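Long-range contact in periplasmic cell division protein (SufI) (PDB 6SYY), which probably oxidises substrates with a set of bound copper ions, as a multicopper oxidase from a hyperthermophilic bacterium with a methionine-rich loop: residues R245-R251 and D302-R308. Sequence-based numbering, arbitrary orientation.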
ATOM      1  N   ARG A 245     -26.819  -8.894  -4.866  1.00 28.99           N
ATOM      2  CA  ARG A 245     -26.314 -10.224  -5.211  1.00 23.46           C
ATOM      3  C   ARG A 245     -25.557 -10.104  -6.532  1.00 25.76           C
ATOM      4  O   ARG A 245     -26.074 -10.356  -7.623  1.00 24.04           O
ATOM      5  CB  ARG A 245     -27.448 -11.244  -5.275  1.00 27.15           C
ATOM      6  CG  ARG A 245     -28.018 -11.594  -3.902  1.00 24.92           C
ATOM      7  CD  ARG A 245     -29.017 -12.742  -3.955  1.00 26.15           C
ATOM      8  NE  ARG A 245     -28.385 -14.014  -4.297  1.00 29.21           N
ATOM      9  CZ  ARG A 245     -28.549 -14.648  -5.455  1.00 28.86           C
ATOM     10  NH1 ARG A 245     -29.332 -14.132  -6.391  1.00 30.01           N
ATOM     11  NH2 ARG A 245     -27.935 -15.802  -5.675  1.00 29.49           N
ATOM     12  N   LYS A 246     -24.302  -9.677  -6.423  1.00 24.54           N
ATOM     13  CA  LYS A 246     -23.456  -9.403  -7.576  1.00 46.91           C
ATOM     14  C   LYS A 246     -22.019  -9.731  -7.197  1.00 29.40           C
ATOM     15  O   LYS A 246     -21.704  -9.992  -6.032  1.00 28.47           O
ATOM     16  CB  LYS A 246     -23.570  -7.934  -8.036  1.00 22.60           C
ATOM     17  CG  LYS A 246     -24.918  -7.543  -8.625  1.00 60.45           C
ATOM     18  CD  LYS A 246     -24.850  -6.239  -9.415  1.00 48.30           C
ATOM     19  CE  LYS A 246     -24.818  -5.028  -8.506  1.00 53.33           C
ATOM     20  NZ  LYS A 246     -24.858  -3.755  -9.282  1.00 59.20           N
ATOM     21  N   ILE A 247     -21.141  -9.717  -8.193  1.00 26.84           N
ATOM     22  CA  ILE A 247     -19.709  -9.743  -7.930  1.00 32.40           C
ATOM     23  C   ILE A 247     -19.241  -8.322  -7.656  1.00 41.70           C
ATOM     24  O   ILE A 247     -19.518  -7.403  -8.437  1.00 28.70           O
ATOM     25  CB  ILE A 247     -18.939 -10.358  -9.108  1.00 28.96           C
ATOM     26  CG1 ILE A 247     -19.266 -11.850  -9.239  1.00 24.16           C
ATOM     27  CG2 ILE A 247     -17.435 -10.109  -8.940  1.00 22.36           C
ATOM     28  CD1 ILE A 247     -18.759 -12.483 -10.523  1.00 26.15           C
ATOM     29  N   TYR A 248     -18.550  -8.135  -6.536  1.00 29.61           N
ATOM     30  CA  TYR A 248     -17.925  -6.865  -6.193  1.00 35.23           C
ATOM     31  C   TYR A 248     -16.413  -7.021  -6.207  1.00 31.60           C
ATOM     32  O   TYR A 248     -15.879  -8.046  -5.773  1.00 31.57           O
ATOM     33  CB  TYR A 248     -18.370  -6.369  -4.816  1.00 23.59           C
ATOM     34  CG  TYR A 248     -19.743  -5.749  -4.792  1.00 24.50           C
ATOM     35  CD1 TYR A 248     -20.880  -6.534  -4.935  1.00 24.24           C
ATOM     36  CD2 TYR A 248     -19.907  -4.380  -4.615  1.00 25.07           C
ATOM     37  CE1 TYR A 248     -22.144  -5.973  -4.916  1.00 28.12           C
ATOM     38  CE2 TYR A 248     -21.167  -3.807  -4.594  1.00 32.76           C
ATOM     39  CZ  TYR A 248     -22.282  -4.611  -4.744  1.00 43.62           C
ATOM     40  OH  TYR A 248     -23.543  -4.059  -4.722  1.00 39.12           O
ATOM     41  N   ARG A 249     -15.729  -6.005  -6.710  1.00 26.96           N
ATOM     42  CA  ARG A 249     -14.284  -5.915  -6.588  1.00 19.58           C
ATOM     43  C   ARG A 249     -13.954  -4.955  -5.455  1.00 31.86           C
ATOM     44  O   ARG A 249     -14.443  -3.820  -5.436  1.00 27.15           O
ATOM     45  CB  ARG A 249     -13.651  -5.435  -7.891  1.00 37.27           C
ATOM     46  CG  ARG A 249     -12.177  -5.113  -7.768  1.00 39.20           C
ATOM     47  CD  ARG A 249     -11.625  -4.689  -9.100  1.00 37.20           C
ATOM     48  NE  ARG A 249     -10.170  -4.630  -9.093  1.00 24.92           N
ATOM     49  CZ  ARG A 249      -9.437  -4.542 -10.196  1.00 28.91           C
ATOM     50  NH1 ARG A 249     -10.036  -4.511 -11.382  1.00 28.78           N
ATOM     51  NH2 ARG A 249      -8.116  -4.488 -10.117  1.00 25.66           N
ATOM     52  N   PHE A 250     -13.140  -5.412  -4.510  1.00 28.81           N
ATOM     53  CA  PHE A 250     -12.662  -4.563  -3.427  1.00 30.82           C
ATOM     54  C   PHE A 250     -11.150  -4.435  -3.531  1.00 29.20           C
ATOM     55  O   PHE A 250     -10.436  -5.444  -3.573  1.00 31.08           O
ATOM     56  CB  PHE A 250     -13.069  -5.119  -2.063  1.00 21.66           C
ATOM     57  CG  PHE A 250     -14.552  -5.213  -1.874  1.00 26.42           C
ATOM     58  CD1 PHE A 250     -15.304  -4.073  -1.642  1.00 24.30           C
ATOM     59  CD2 PHE A 250     -15.196  -6.436  -1.934  1.00 23.86           C
ATOM     60  CE1 PHE A 250     -16.674  -4.153  -1.472  1.00 51.45           C
ATOM     61  CE2 PHE A 250     -16.564  -6.523  -1.766  1.00 26.01           C
ATOM     62  CZ  PHE A 250     -17.305  -5.381  -1.534  1.00 35.17           C
ATOM     63  N   ARG A 251     -10.672  -3.195  -3.588  1.00 24.59           N
ATOM     64  CA  ARG A 251      -9.246  -2.885  -3.603  1.00 18.07           C
ATOM     65  C   ARG A 251      -8.836  -2.585  -2.172  1.00 17.44           C
ATOM     66  O   ARG A 251      -8.998  -1.461  -1.688  1.00 24.47           O
ATOM     67  CB  ARG A 251      -8.952  -1.712  -4.526  1.00 18.84           C
ATOM     68  CG  ARG A 251      -9.310  -1.987  -5.965  1.00 23.04           C
ATOM     69  CD  ARG A 251      -9.195  -0.737  -6.794  1.00 20.76           C
ATOM     70  NE  ARG A 251      -9.691  -0.956  -8.148  1.00 27.28           N
ATOM     71  CZ  ARG A 251      -8.915  -1.185  -9.201  1.00 49.14           C
ATOM     72  NH1 ARG A 251      -7.594  -1.224  -9.063  1.00 30.23           N
ATOM     73  NH2 ARG A 251      -9.463  -1.371 -10.391  1.00 24.06           N
ATOM     74  N   ASP A 302      -6.306  -6.926  -4.309  1.00 23.61           N
ATOM     75  CA  ASP A 302      -7.567  -6.831  -5.036  1.00 26.58           C
ATOM     76  C   ASP A 302      -8.293  -8.168  -4.949  1.00 26.49           C
ATOM     77  O   ASP A 302      -7.728  -9.210  -5.302  1.00 30.97           O
ATOM     78  CB  ASP A 302      -7.333  -6.464  -6.503  1.00 31.56           C
ATOM     79  CG  ASP A 302      -6.904  -5.019  -6.688  1.00 48.77           C
ATOM     80  OD1 ASP A 302      -5.960  -4.578  -5.999  1.00 54.16           O
ATOM     81  OD2 ASP A 302      -7.505  -4.329  -7.540  1.00 53.39           O
ATOM     82  N   ILE A 303      -9.540  -8.138  -4.481  1.00 27.97           N
ATOM     83  CA  ILE A 303     -10.335  -9.352  -4.353  1.00 31.71           C
ATOM     84  C   ILE A 303     -11.654  -9.195  -5.092  1.00 28.57           C
ATOM     85  O   ILE A 303     -12.164  -8.084  -5.273  1.00 24.22           O
ATOM     86  CB  ILE A 303     -10.603  -9.737  -2.880  1.00 39.16           C
ATOM     87  CG1 ILE A 303     -11.456  -8.666  -2.191  1.00 23.58           C
ATOM     88  CG2 ILE A 303      -9.286 -10.002  -2.147  1.00 31.11           C
ATOM     89  CD1 ILE A 303     -12.003  -9.089  -0.837  1.00 18.45           C
ATOM     90  N   LEU A 304     -12.197 -10.330  -5.529  1.00 34.54           N
ATOM     91  CA  LEU A 304     -13.558 -10.439  -6.038  1.00 28.89           C
ATOM     92  C   LEU A 304     -14.392 -11.200  -5.020  1.00 25.66           C
ATOM     93  O   LEU A 304     -13.979 -12.263  -4.544  1.00 23.53           O
ATOM     94  CB  LEU A 304     -13.605 -11.160  -7.388  1.00 34.38           C
ATOM     95  CG  LEU A 304     -13.025 -10.497  -8.642  1.00 27.15           C
ATOM     96  CD1 LEU A 304     -13.175 -11.422  -9.840  1.00 24.50           C
ATOM     97  CD2 LEU A 304     -13.673  -9.146  -8.921  1.00 27.48           C
ATOM     98  N   VAL A 305     -15.553 -10.653  -4.679  1.00 27.67           N
ATOM     99  CA  VAL A 305     -16.483 -11.283  -3.752  1.00 27.01           C
ATOM    100  C   VAL A 305     -17.812 -11.437  -4.474  1.00 38.28           C
ATOM    101  O   VAL A 305     -18.374 -10.451  -4.967  1.00 27.44           O
ATOM    102  CB  VAL A 305     -16.651 -10.471  -2.459  1.00 25.04           C
ATOM    103  CG1 VAL A 305     -17.565 -11.203  -1.494  1.00 28.27           C
ATOM    104  CG2 VAL A 305     -15.302 -10.216  -1.818  1.00 29.71           C
ATOM    105  N   ASP A 306     -18.308 -12.669  -4.546  1.00 24.99           N
ATOM    106  CA  ASP A 306     -19.556 -12.957  -5.247  1.00 23.45           C
ATOM    107  C   ASP A 306     -20.662 -13.019  -4.201  1.00 32.69           C
ATOM    108  O   ASP A 306     -20.909 -14.058  -3.589  1.00 30.89           O
ATOM    109  CB  ASP A 306     -19.449 -14.249  -6.046  1.00 27.35           C
ATOM    110  CG  ASP A 306     -20.577 -14.405  -7.051  1.00 33.95           C
ATOM    111  OD1 ASP A 306     -21.611 -13.729  -6.891  1.00 46.44           O
ATOM    112  OD2 ASP A 306     -20.433 -15.203  -8.002  1.00 34.66           O
ATOM    113  N   PHE A 307     -21.338 -11.892  -4.001  1.00 24.17           N
ATOM    114  CA  PHE A 307     -22.415 -11.869  -3.022  1.00 24.89           C
ATOM    115  C   PHE A 307     -23.651 -12.635  -3.481  1.00 39.70           C
ATOM    116  O   PHE A 307     -24.613 -12.735  -2.711  1.00 34.27           O
ATOM    117  CB  PHE A 307     -22.775 -10.421  -2.673  1.00 23.41           C
ATOM    118  CG  PHE A 307     -21.757  -9.745  -1.801  1.00 31.98           C
ATOM    119  CD1 PHE A 307     -21.646 -10.077  -0.459  1.00 26.44           C
ATOM    120  CD2 PHE A 307     -20.904  -8.780  -2.320  1.00 31.62           C
ATOM    121  CE1 PHE A 307     -20.700  -9.458   0.352  1.00 30.75           C
ATOM    122  CE2 PHE A 307     -19.954  -8.159  -1.515  1.00 28.07           C
ATOM    123  CZ  PHE A 307     -19.851  -8.499  -0.179  1.00 25.77           C
ATOM    124  N   ARG A 308     -23.655 -13.190  -4.697  1.00 31.82           N
ATOM    125  CA  ARG A 308     -24.697 -14.146  -5.059  1.00 40.15           C
ATOM    126  C   ARG A 308     -24.617 -15.416  -4.222  1.00 26.70           C
ATOM    127  O   ARG A 308     -25.599 -16.164  -4.160  1.00 30.87           O
ATOM    128  CB  ARG A 308     -24.614 -14.494  -6.545  1.00 26.18           C
ATOM    129  CG  ARG A 308     -24.890 -13.322  -7.463  1.00 39.06           C
ATOM    130  CD  ARG A 308     -24.660 -13.673  -8.924  1.00 31.48           C
ATOM    131  NE  ARG A 308     -23.257 -13.971  -9.204  1.00 26.01           N
ATOM    132  CZ  ARG A 308     -22.782 -14.261 -10.411  1.00 43.60           C
ATOM    133  NH1 ARG A 308     -23.597 -14.287 -11.459  1.00 33.88           N
ATOM    134  NH2 ARG A 308     -21.491 -14.523 -10.575  1.00 31.78           N
TER
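Antiparallel strand pairing joins residues 245-251 to 302-308 within the middle cupredoxin-like domain of this multicopper oxidase, away from the copper sites; the strand axes approach to 4.6 Å at 155°. Two hydrogen-bonded pairs define the register: Tyr248 N to Val305 O and Val305 N to Tyr248 O, both 2.8 Å, then Phe250 N to Ile303 O (2.9 Å) and Ile303 N to Phe250 O (3.0 Å). Beyond the strand end, Phe307 N still donates to Lys246 O at 2.8 Å as the chain turns into a 3-10 segment.

One sheet face is largely apolar: Phe250 CD2 lies 3.8 Å from Val305 CG2, and Phe307, following the strand, points its edge at the Tyr248 ring (centroids 5.5 Å, planes 81°), whose OH bonds Glu244 N. Phe366 extends this cluster. The other face is mixed: Ile247 CG2 meets Leu304 CD2 at 3.9 Å, flanked by ion pairs.

Arg249 NH2 bridges Asp302 OD2 at 2.7 Å; that oxygen overlies the Arg251 guanidinium, 3.5 Å from Arg251 NH1, by charge alone. At the other end Arg245 NH2 donates to Arg308 O (2.8 Å), Arg245 pairs with Asp371, and Asp306 OD1 takes Arg308 NE (2.8 Å) and, in an Asx turn, Arg308 N (3.0 Å). With Glu185 bridging Arg249, and Asp200 (salt bridge) and Thr155 (hydrogen bond) holding Arg251, the buried Arg249-Arg251-Asp302 charges are balanced.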